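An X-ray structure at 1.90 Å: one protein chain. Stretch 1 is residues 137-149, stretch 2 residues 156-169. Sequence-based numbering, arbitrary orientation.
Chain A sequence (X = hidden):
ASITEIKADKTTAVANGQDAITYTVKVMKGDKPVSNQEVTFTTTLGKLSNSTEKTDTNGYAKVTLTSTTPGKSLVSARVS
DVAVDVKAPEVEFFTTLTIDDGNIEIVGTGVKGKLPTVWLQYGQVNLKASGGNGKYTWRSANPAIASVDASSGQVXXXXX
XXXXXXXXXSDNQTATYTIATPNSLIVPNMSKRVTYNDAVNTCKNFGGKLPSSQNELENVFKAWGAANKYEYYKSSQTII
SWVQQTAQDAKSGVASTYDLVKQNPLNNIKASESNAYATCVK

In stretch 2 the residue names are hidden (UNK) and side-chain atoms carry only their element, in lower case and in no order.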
# COMPACT_ATOMS: atom_id res chain seq x y z
N THR A 137 -2.19 -7.19 5.30
CA THR A 137 -2.48 -6.35 6.46
C THR A 137 -1.73 -5.04 6.20
O THR A 137 -0.52 -5.06 5.98
CB THR A 137 -1.96 -6.97 7.77
OG1 THR A 137 -2.55 -8.26 7.95
CG2 THR A 137 -2.31 -6.09 8.96
N TRP A 138 -2.44 -3.92 6.24
CA TRP A 138 -1.83 -2.61 5.97
C TRP A 138 -1.60 -1.73 7.20
O TRP A 138 -2.26 -1.88 8.22
CB TRP A 138 -2.69 -1.83 4.97
CG TRP A 138 -2.97 -2.54 3.68
CD1 TRP A 138 -3.85 -3.57 3.49
CD2 TRP A 138 -2.36 -2.29 2.42
NE1 TRP A 138 -3.83 -3.97 2.17
CE2 TRP A 138 -2.92 -3.20 1.49
CE3 TRP A 138 -1.39 -1.38 1.97
CZ2 TRP A 138 -2.55 -3.22 0.14
CZ3 TRP A 138 -1.01 -1.40 0.63
CH2 TRP A 138 -1.59 -2.32 -0.27
N ARG A 139 -0.66 -0.80 7.08
CA ARG A 139 -0.38 0.11 8.18
C ARG A 139 0.25 1.38 7.63
O ARG A 139 0.77 1.39 6.51
CB ARG A 139 0.58 -0.53 9.19
CG ARG A 139 2.03 -0.68 8.71
CD ARG A 139 2.92 -1.20 9.84
NE ARG A 139 4.35 -1.13 9.54
CZ ARG A 139 5.03 -2.04 8.85
NH1 ARG A 139 4.42 -3.12 8.38
NH2 ARG A 139 6.34 -1.89 8.67
N SER A 140 0.19 2.44 8.41
CA SER A 140 0.77 3.71 8.03
C SER A 140 1.78 4.08 9.10
O SER A 140 1.50 3.93 10.28
CB SER A 140 -0.29 4.81 7.96
OG SER A 140 0.33 6.08 7.82
N ALA A 141 2.95 4.55 8.67
CA ALA A 141 3.99 4.95 9.60
C ALA A 141 3.56 6.19 10.39
O ALA A 141 4.06 6.46 11.48
CB ALA A 141 5.30 5.21 8.85
N ASN A 142 2.63 6.96 9.82
CA ASN A 142 2.14 8.16 10.49
C ASN A 142 0.69 8.46 10.11
O ASN A 142 0.44 9.20 9.16
CB ASN A 142 3.01 9.37 10.13
CG ASN A 142 2.67 10.60 10.97
OD1 ASN A 142 1.65 10.63 11.66
ND2 ASN A 142 3.52 11.62 10.90
N PRO A 143 -0.27 7.89 10.84
CA PRO A 143 -1.70 8.08 10.60
C PRO A 143 -2.18 9.53 10.65
O PRO A 143 -3.29 9.83 10.24
CB PRO A 143 -2.35 7.22 11.69
CG PRO A 143 -1.37 6.12 11.87
CD PRO A 143 -0.06 6.87 11.89
N ALA A 144 -1.34 10.43 11.16
CA ALA A 144 -1.70 11.85 11.23
C ALA A 144 -1.63 12.45 9.84
O ALA A 144 -2.39 13.36 9.50
CB ALA A 144 -0.75 12.60 12.17
N ILE A 145 -0.71 11.94 9.03
CA ILE A 145 -0.53 12.41 7.67
C ILE A 145 -1.54 11.70 6.78
O ILE A 145 -2.29 12.32 6.04
CB ILE A 145 0.90 12.10 7.16
CG1 ILE A 145 1.92 12.88 8.00
CG2 ILE A 145 1.02 12.43 5.68
CD1 ILE A 145 1.71 14.38 8.00
N ALA A 146 -1.54 10.37 6.87
CA ALA A 146 -2.46 9.56 6.10
C ALA A 146 -2.71 8.26 6.85
O ALA A 146 -1.78 7.65 7.38
CB ALA A 146 -1.86 9.27 4.72
N SER A 147 -3.97 7.85 6.90
CA SER A 147 -4.32 6.61 7.59
C SER A 147 -4.71 5.57 6.54
O SER A 147 -5.03 5.92 5.40
CB SER A 147 -5.49 6.84 8.57
OG SER A 147 -6.66 7.27 7.90
N VAL A 148 -4.67 4.30 6.92
CA VAL A 148 -5.03 3.24 6.00
C VAL A 148 -5.85 2.15 6.68
O VAL A 148 -5.57 1.77 7.82
CB VAL A 148 -3.77 2.59 5.38
CG1 VAL A 148 -2.95 1.88 6.46
CG2 VAL A 148 -4.18 1.60 4.28
N ASP A 149 -6.88 1.67 5.99
CA ASP A 149 -7.72 0.60 6.52
C ASP A 149 -6.86 -0.66 6.51
O ASP A 149 -6.44 -1.13 5.45
CB ASP A 149 -8.96 0.42 5.64
CG ASP A 149 -9.90 -0.66 6.16
OD1 ASP A 149 -9.52 -1.85 6.12
OD2 ASP A 149 -11.01 -0.32 6.62
N UNK A 156 -6.62 7.23 3.49
CA UNK A 156 -7.30 8.51 3.62
C UNK A 156 -6.22 9.55 3.90
O UNK A 156 -5.49 9.45 4.88
c UNK A 156 -8.97 9.86 4.92
c UNK A 156 -8.31 8.50 4.79
o UNK A 156 -9.32 7.51 4.54
N UNK A 157 -6.12 10.54 3.02
CA UNK A 157 -5.13 11.60 3.17
C UNK A 157 -5.64 12.64 4.16
O UNK A 157 -6.76 13.14 4.03
c UNK A 157 -4.37 11.23 0.76
c UNK A 157 -4.86 12.24 1.81
c UNK A 157 -3.04 10.62 1.20
c UNK A 157 -4.23 11.91 -0.58
N UNK A 158 -4.82 12.99 5.16
CA UNK A 158 -5.26 13.92 6.19
C UNK A 158 -4.51 15.24 6.31
O UNK A 158 -5.13 16.31 6.37
c UNK A 158 -6.03 11.89 7.47
c UNK A 158 -5.65 10.95 8.60
n UNK A 158 -6.05 10.23 10.92
c UNK A 158 -5.26 13.20 7.53
c UNK A 158 -6.37 11.27 9.89
N UNK A 159 -3.18 15.19 6.37
CA UNK A 159 -2.39 16.42 6.51
C UNK A 159 -1.15 16.42 5.62
O UNK A 159 -0.63 15.37 5.25
o UNK A 159 -3.41 18.94 8.31
o UNK A 159 -4.98 18.02 9.52
c UNK A 159 -1.95 16.60 7.97
c UNK A 159 -3.09 16.67 9.00
c UNK A 159 -3.88 17.97 8.93
N UNK A 160 -0.68 17.61 5.29
CA UNK A 160 0.50 17.74 4.45
C UNK A 160 1.73 17.16 5.13
O UNK A 160 2.08 17.53 6.24
c UNK A 160 -0.40 19.85 3.32
c UNK A 160 1.08 21.44 2.04
c UNK A 160 0.74 19.21 4.10
n UNK A 160 1.36 22.87 1.72
c UNK A 160 -0.10 21.30 2.98
N UNK A 161 2.39 16.24 4.44
CA UNK A 161 3.57 15.62 4.98
C UNK A 161 3.90 14.38 4.18
O UNK A 161 3.20 14.05 3.23
N UNK A 162 4.97 13.70 4.57
CA UNK A 162 5.39 12.50 3.89
C UNK A 162 5.46 11.35 4.88
O UNK A 162 5.94 11.50 6.01
c UNK A 162 6.77 12.69 3.21
o UNK A 162 7.19 11.46 2.62
c UNK A 162 7.81 13.15 4.22
N UNK A 163 4.94 10.20 4.48
CA UNK A 163 4.96 9.03 5.33
C UNK A 163 4.98 7.81 4.42
O UNK A 163 5.05 7.94 3.20
c UNK A 163 2.44 8.71 5.50
o UNK A 163 3.91 7.98 7.28
c UNK A 163 3.73 9.00 6.28
N UNK A 164 4.92 6.62 5.00
CA UNK A 164 4.94 5.42 4.19
C UNK A 164 3.78 4.50 4.55
O UNK A 164 3.40 4.41 5.72
o UNK A 164 6.51 4.43 5.75
c UNK A 164 7.43 5.45 3.76
c UNK A 164 6.27 4.66 4.36
N UNK A 165 3.22 3.85 3.54
CA UNK A 165 2.14 2.89 3.77
C UNK A 165 2.79 1.55 3.48
O UNK A 165 3.42 1.37 2.43
c UNK A 165 0.96 3.09 2.79
c UNK A 165 0.39 4.49 2.95
c UNK A 165 -0.12 2.02 3.05
c UNK A 165 -0.06 4.83 4.37
N UNK A 166 2.67 0.62 4.42
CA UNK A 166 3.26 -0.70 4.27
C UNK A 166 2.22 -1.80 4.29
O UNK A 166 1.20 -1.69 4.97
o UNK A 166 5.36 -0.05 5.35
c UNK A 166 4.28 -0.96 5.39
N UNK A 167 2.46 -2.85 3.52
CA UNK A 167 1.56 -3.98 3.51
C UNK A 167 2.40 -5.20 3.83
O UNK A 167 3.57 -5.29 3.41
c UNK A 167 0.88 -4.19 2.13
c UNK A 167 -0.11 -5.35 2.21
c UNK A 167 1.93 -4.48 1.07
N UNK A 168 1.85 -6.13 4.59
CA UNK A 168 2.56 -7.36 4.91
C UNK A 168 1.64 -8.53 4.60
O UNK A 168 0.42 -8.45 4.78
c UNK A 168 1.78 -7.31 7.33
c UNK A 168 2.99 -7.42 6.41
c UNK A 168 3.98 -6.30 6.71
c UNK A 168 2.13 -7.31 8.81
N UNK A 169 2.22 -9.61 4.09
CA UNK A 169 1.45 -10.81 3.76
C UNK A 169 1.78 -11.83 4.84
O UNK A 169 2.88 -11.82 5.39
c UNK A 169 1.83 -11.32 2.37
o UNK A 169 3.24 -11.44 2.24
O HOH W 1 -1.40 -10.38 6.77
O HOH W 2 5.79 11.13 8.67

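Position 156 has three side-chain atoms: one carbon carrying an oxygen and a carbon. Its CB is 3.7 Å from Ser147 OG. That branching marks Thr156. Its N donates to Ser147 O at 2.8 Å, and Ser147 N donates back to Thr156 O at 3.0 Å. Thr156 OG1 finds its partner elsewhere in the structure.

Position 157 has four carbons, forked at the second. One carbon of the fork lies 4.0 Å from Ala146 CB, an apolar contact on the same sheet face. It is Leu157.

Position 158 has four carbons in a row ending in nitrogen. The terminal nitrogen is 2.9 Å from Pro143 O. This is Lys158. Its NZ donates to that carbonyl, so the long chain reaches the loop of stretch 1.

Position 159 has three carbons, the third carrying two oxygens. The middle side-chain carbon is 3.4 Å from Ala144 O. This is Glu159. Its N donates to Ile145 O at 3.0 Å. Lys158 N also donates to Ile145 O, at 2.8 Å, so one carbonyl serves two successive amides.

Position 160 again has four carbons in a row and a terminal nitrogen. The side chain touches nothing on stretch 1, but the backbone O meets Ile145 CD1 at 3.6 Å. It is Lys160.

Position 161 has no side-chain atoms. Its backbone O is 3.7 Å from Ile145 CG2. It is Gly161. An ideal CB here would lie 2.4 Å from Ile145 CD1, a clash.

Position 162 has one carbon carrying an oxygen and a carbon. The side chain touches nothing on stretch 1. It is Thr162. Its backbone O receives a hydrogen bond from water 2, which accepts one from Asn142 ND2.

Position 163 has the same branched pattern, and its CA-to-CB bond points toward stretch 1. The oxygen is 3.0 Å from Asn142 N, but the angle is too poor for a hydrogen bond. The outer carbon is 4.0 Å from Ile145 CG2. Hence Thr163.

Position 164 is a third such pattern in a row. The oxygen is 3.4 Å from Ala141 CB. It is Thr164. Ala141 N donates to Thr164 O at 3.0 Å.

Position 165 has four carbons, forked at the first, with one arm two carbons long. The end of that arm packs on Ser140 CB at 3.6 Å. The short arm lies at the edge of the Trp138 ring, 3.8 Å from CE3. It is Ile165.

Position 166 has one carbon, then one oxygen. CB lies over one face of the Arg139 guanidinium, 3.7 Å from NH1. It is Ser166. The backbones of Ser166 and Arg139 exchange two hydrogen bonds.

Position 167 has one carbon carrying two others. CB sits 3.6 Å from the centroid of the Trp138 six-membered ring, a CH-pi contact over the face. So Val167.

Position 168 repeats the pattern of 165. One carbon is 3.8 Å from Thr137 CB, and another is 3.6 Å from Arg139 NH1. It is Ile168. It exchanges two backbone hydrogen bonds with Thr137.

Position 169 has one carbon and one oxygen. Its CA-to-CB bond points away and it touches nothing on stretch 1. It is Ser169.

The contact consists of two antiparallel ladders whose register differs by two residues, with loops between. Backbone bonds hold each ladder. Trp138, Ile165 and Val167 pack on one face of the longer one; Arg139 extends along the other. Ile145 packs against the turn between the ladders.

Stretch 2 156-169: TLKEKGTTTISVIS
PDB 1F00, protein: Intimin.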